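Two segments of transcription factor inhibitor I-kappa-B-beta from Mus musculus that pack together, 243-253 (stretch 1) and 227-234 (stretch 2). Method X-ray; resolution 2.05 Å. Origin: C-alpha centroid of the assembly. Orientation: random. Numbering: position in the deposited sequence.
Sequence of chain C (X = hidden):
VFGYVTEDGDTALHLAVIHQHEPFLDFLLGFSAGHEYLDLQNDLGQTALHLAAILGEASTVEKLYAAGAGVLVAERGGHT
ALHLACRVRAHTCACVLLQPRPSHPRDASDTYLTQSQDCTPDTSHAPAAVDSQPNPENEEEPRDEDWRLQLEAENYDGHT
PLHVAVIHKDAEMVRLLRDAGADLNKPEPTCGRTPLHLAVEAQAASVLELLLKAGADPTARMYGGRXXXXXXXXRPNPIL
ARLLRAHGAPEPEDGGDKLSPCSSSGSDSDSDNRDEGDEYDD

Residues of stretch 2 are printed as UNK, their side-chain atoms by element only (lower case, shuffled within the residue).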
# COMPACT_ATOMS: atom_id res chain seq x y z
N LEU C 243 20.55 18.65 1.39
CA LEU C 243 19.48 19.17 0.53
C LEU C 243 18.46 19.95 1.34
O LEU C 243 18.23 21.14 1.09
CB LEU C 243 18.77 18.03 -0.20
CG LEU C 243 19.41 17.49 -1.48
CD1 LEU C 243 20.87 17.17 -1.25
CD2 LEU C 243 18.65 16.24 -1.94
N LEU C 244 17.84 19.27 2.30
CA LEU C 244 16.83 19.89 3.15
C LEU C 244 17.37 21.18 3.74
O LEU C 244 16.68 22.20 3.76
CB LEU C 244 16.41 18.92 4.27
CG LEU C 244 15.51 17.77 3.78
CD1 LEU C 244 15.59 16.59 4.74
CD2 LEU C 244 14.08 18.29 3.66
N ARG C 245 18.62 21.13 4.21
CA ARG C 245 19.26 22.31 4.78
C ARG C 245 19.26 23.40 3.72
O ARG C 245 18.69 24.47 3.90
CB ARG C 245 20.71 22.00 5.16
CG ARG C 245 20.92 20.91 6.21
CD ARG C 245 20.60 21.39 7.61
NE ARG C 245 21.54 20.84 8.59
CZ ARG C 245 21.77 19.54 8.76
NH1 ARG C 245 21.14 18.64 8.02
NH2 ARG C 245 22.65 19.14 9.68
N ALA C 246 19.90 23.10 2.59
CA ALA C 246 20.01 24.03 1.47
C ALA C 246 18.69 24.62 1.01
O ALA C 246 18.66 25.70 0.43
CB ALA C 246 20.71 23.35 0.30
N HIS C 247 17.59 23.92 1.28
CA HIS C 247 16.28 24.42 0.87
C HIS C 247 15.46 25.06 1.99
O HIS C 247 14.23 25.12 1.91
CB HIS C 247 15.46 23.33 0.19
CG HIS C 247 15.74 23.20 -1.27
ND1 HIS C 247 16.81 22.47 -1.77
CD2 HIS C 247 15.14 23.76 -2.35
CE1 HIS C 247 16.85 22.59 -3.08
NE2 HIS C 247 15.85 23.36 -3.46
N GLY C 248 16.14 25.54 3.02
CA GLY C 248 15.45 26.21 4.12
C GLY C 248 14.66 25.37 5.10
O GLY C 248 13.67 25.84 5.66
N ALA C 249 15.08 24.13 5.32
CA ALA C 249 14.39 23.28 6.27
C ALA C 249 14.91 23.62 7.67
O ALA C 249 16.10 23.48 7.95
CB ALA C 249 14.66 21.82 5.95
N PRO C 250 14.02 24.09 8.57
CA PRO C 250 14.45 24.43 9.93
C PRO C 250 15.11 23.23 10.60
O PRO C 250 14.81 22.08 10.26
CB PRO C 250 13.15 24.84 10.61
CG PRO C 250 12.37 25.45 9.49
CD PRO C 250 12.61 24.46 8.36
N GLU C 251 16.01 23.49 11.55
CA GLU C 251 16.71 22.41 12.24
C GLU C 251 15.78 21.73 13.26
O GLU C 251 14.96 22.38 13.91
CB GLU C 251 17.96 22.97 12.94
CG GLU C 251 19.08 21.95 13.13
CD GLU C 251 19.86 21.68 11.85
OE1 GLU C 251 20.64 20.70 11.82
OE2 GLU C 251 19.71 22.46 10.87
N PRO C 252 15.89 20.39 13.39
CA PRO C 252 15.10 19.56 14.30
C PRO C 252 15.13 19.98 15.78
O PRO C 252 16.06 20.65 16.22
CB PRO C 252 15.69 18.16 14.09
CG PRO C 252 16.17 18.21 12.68
CD PRO C 252 16.82 19.56 12.61
N GLU C 253 14.11 19.57 16.52
CA GLU C 253 14.01 19.89 17.94
C GLU C 253 14.31 18.70 18.85
O GLU C 253 13.42 17.93 19.19
CB GLU C 253 12.61 20.42 18.28
CG GLU C 253 12.27 21.78 17.71
CD GLU C 253 11.98 21.75 16.23
OE1 GLU C 253 12.91 21.49 15.43
OE2 GLU C 253 10.81 21.98 15.86
N UNK C 227 10.15 15.99 11.52
CA UNK C 227 10.17 16.60 10.19
C UNK C 227 11.07 15.80 9.25
O UNK C 227 11.75 14.86 9.67
o UNK C 227 12.11 17.94 10.72
c UNK C 227 9.95 18.89 11.19
c UNK C 227 10.76 18.02 10.25
N UNK C 228 11.08 16.16 7.96
CA UNK C 228 11.92 15.43 7.02
C UNK C 228 13.40 15.53 7.39
O UNK C 228 14.14 14.55 7.28
c UNK C 228 10.15 17.06 7.25
c UNK C 228 10.16 16.49 5.86
c UNK C 228 11.60 16.11 5.69
N UNK C 229 13.82 16.71 7.83
CA UNK C 229 15.21 16.92 8.21
C UNK C 229 15.51 16.08 9.44
O UNK C 229 16.50 15.34 9.48
c UNK C 229 17.03 20.30 8.94
c UNK C 229 15.48 18.40 8.54
c UNK C 229 16.91 18.91 8.32
c UNK C 229 17.94 17.97 8.92
N UNK C 230 14.66 16.21 10.45
CA UNK C 230 14.83 15.45 11.68
C UNK C 230 14.91 13.97 11.36
O UNK C 230 15.64 13.22 12.00
N UNK C 231 14.15 13.56 10.35
CA UNK C 231 14.15 12.17 9.94
C UNK C 231 15.45 11.86 9.22
O UNK C 231 16.07 10.82 9.46
c UNK C 231 12.96 11.88 9.03
o UNK C 231 12.95 10.52 8.64
N UNK C 232 15.87 12.76 8.34
CA UNK C 232 17.10 12.57 7.57
C UNK C 232 18.34 12.47 8.45
O UNK C 232 19.30 11.78 8.10
c UNK C 232 17.27 13.71 6.56
N UNK C 233 18.33 13.15 9.60
CA UNK C 233 19.47 13.11 10.50
C UNK C 233 19.70 11.70 11.04
O UNK C 233 20.85 11.26 11.17
c UNK C 233 19.43 15.57 11.37
c UNK C 233 19.27 14.08 11.67
c UNK C 233 19.29 16.38 12.64
c UNK C 233 20.79 15.81 10.75
N UNK C 234 18.62 10.99 11.33
CA UNK C 234 18.70 9.62 11.85
C UNK C 234 18.97 8.62 10.72
O UNK C 234 19.00 7.42 10.94
c UNK C 234 16.99 10.14 13.73
c UNK C 234 15.65 9.69 14.28
c UNK C 234 18.05 10.09 14.81
c UNK C 234 17.40 9.25 12.56

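Position 227 carries three side-chain atoms, a CB bearing one oxygen and one carbon. The fork, with unlike arms, marks a threonine. Thr-227 sits at the N-cap of the helix that follows, and its OG1 accepts a hydrogen bond from the backbone N of position 230 at 3.1 Å, satisfying an amide in the first turn, which has no partner carbonyl within the helix. Its CB points toward stretch 1 without coming into close contact.

At position 228 three carbons close a ring onto the backbone N; CB lies 3.9 Å from Leu-244 CD2, and the backbone O of 228 is 3.6 Å from Leu-244 CD1. The ring defines a proline. Pro-228 is the first residue of the helix, where the lack of an amide hydrogen costs little and a phi of -61° suits the ring.

Position 229 has four carbons, forked at the second, and the largest area covered by stretch 1; the fork meets Leu-244, Arg-245 and the loop as far as Pro-252. CB followed by a branched carbon with two methyls is leucine. Leu-229 points toward the other stretch. Leu-229 CG is 4.1 Å from Leu-244 CB, and Leu-229 CD2 is 3.4 Å from Arg-245 NH1. Leu-229 CD1 meets the loop, 4.1 Å from Ala-249 CB, 3.1 Å from Pro-250 O and 3.7 Å from Pro-252 CD. The forked end suits the place: one methyl lies by Arg-245 NH1 and the other by the loop.

Position 230 has no side-chain atoms, and its CA lies only 3.2 Å from Pro-252 CG; it is therefore glycine. An ideal CB on Gly-230 would stand a tight 3.5 Å from Pro-252 CB. The bare backbone thus lets the proline ring settle close against the helix.

At position 231 one carbon leads to one oxygen, a serine. Ser-231 makes no contact with stretch 1; its hydroxyl is hydrogen-bonded elsewhere in the structure, a use for a small polar group in a buried place.

Position 232 shows a single carbon, a CB that points toward stretch 1 and rests 3.8 Å from Leu-244 CD1, so it is alanine. Ala-232 offers a compact apolar surface for that methyl.

Position 233 again has four carbons forked at the second, the fork reaching Pro-252 and Arg-245: leucine. Although exposed, Leu-233 turns toward the other stretch, with Leu-233 CD1 3.6 Å from Pro-252 CG and Leu-233 CD2 3.9 Å from Arg-245 NH1. Its branched apolar end gives Pro-252 a methyl to pack on at the edge of the contact.

Position 234 repeats the four-carbon fork and is also leucine, but Leu-234 lies out of reach of stretch 1, so this contact gives no reason for a leucine there.

No hydrogen bond crosses between the stretches; the contact works by apolar packing. Leu-244 meets Pro-228, Leu-229 and Ala-232 from the helical end of stretch 1, while Pro-252 packs on Leu-229, Gly-230 and Leu-233 from the loop. Leu-229 joins the two regions. At the margin, Arg-245 NH1 approaches the leucine methyls, and Arg-245 NH2 lies 3.3 Å from Glu-251 OE1, a salt bridge within stretch 1 that rests on charge alone, since no N-H points at the oxygen.

Stretch 2 (227-234) TPLGSALL
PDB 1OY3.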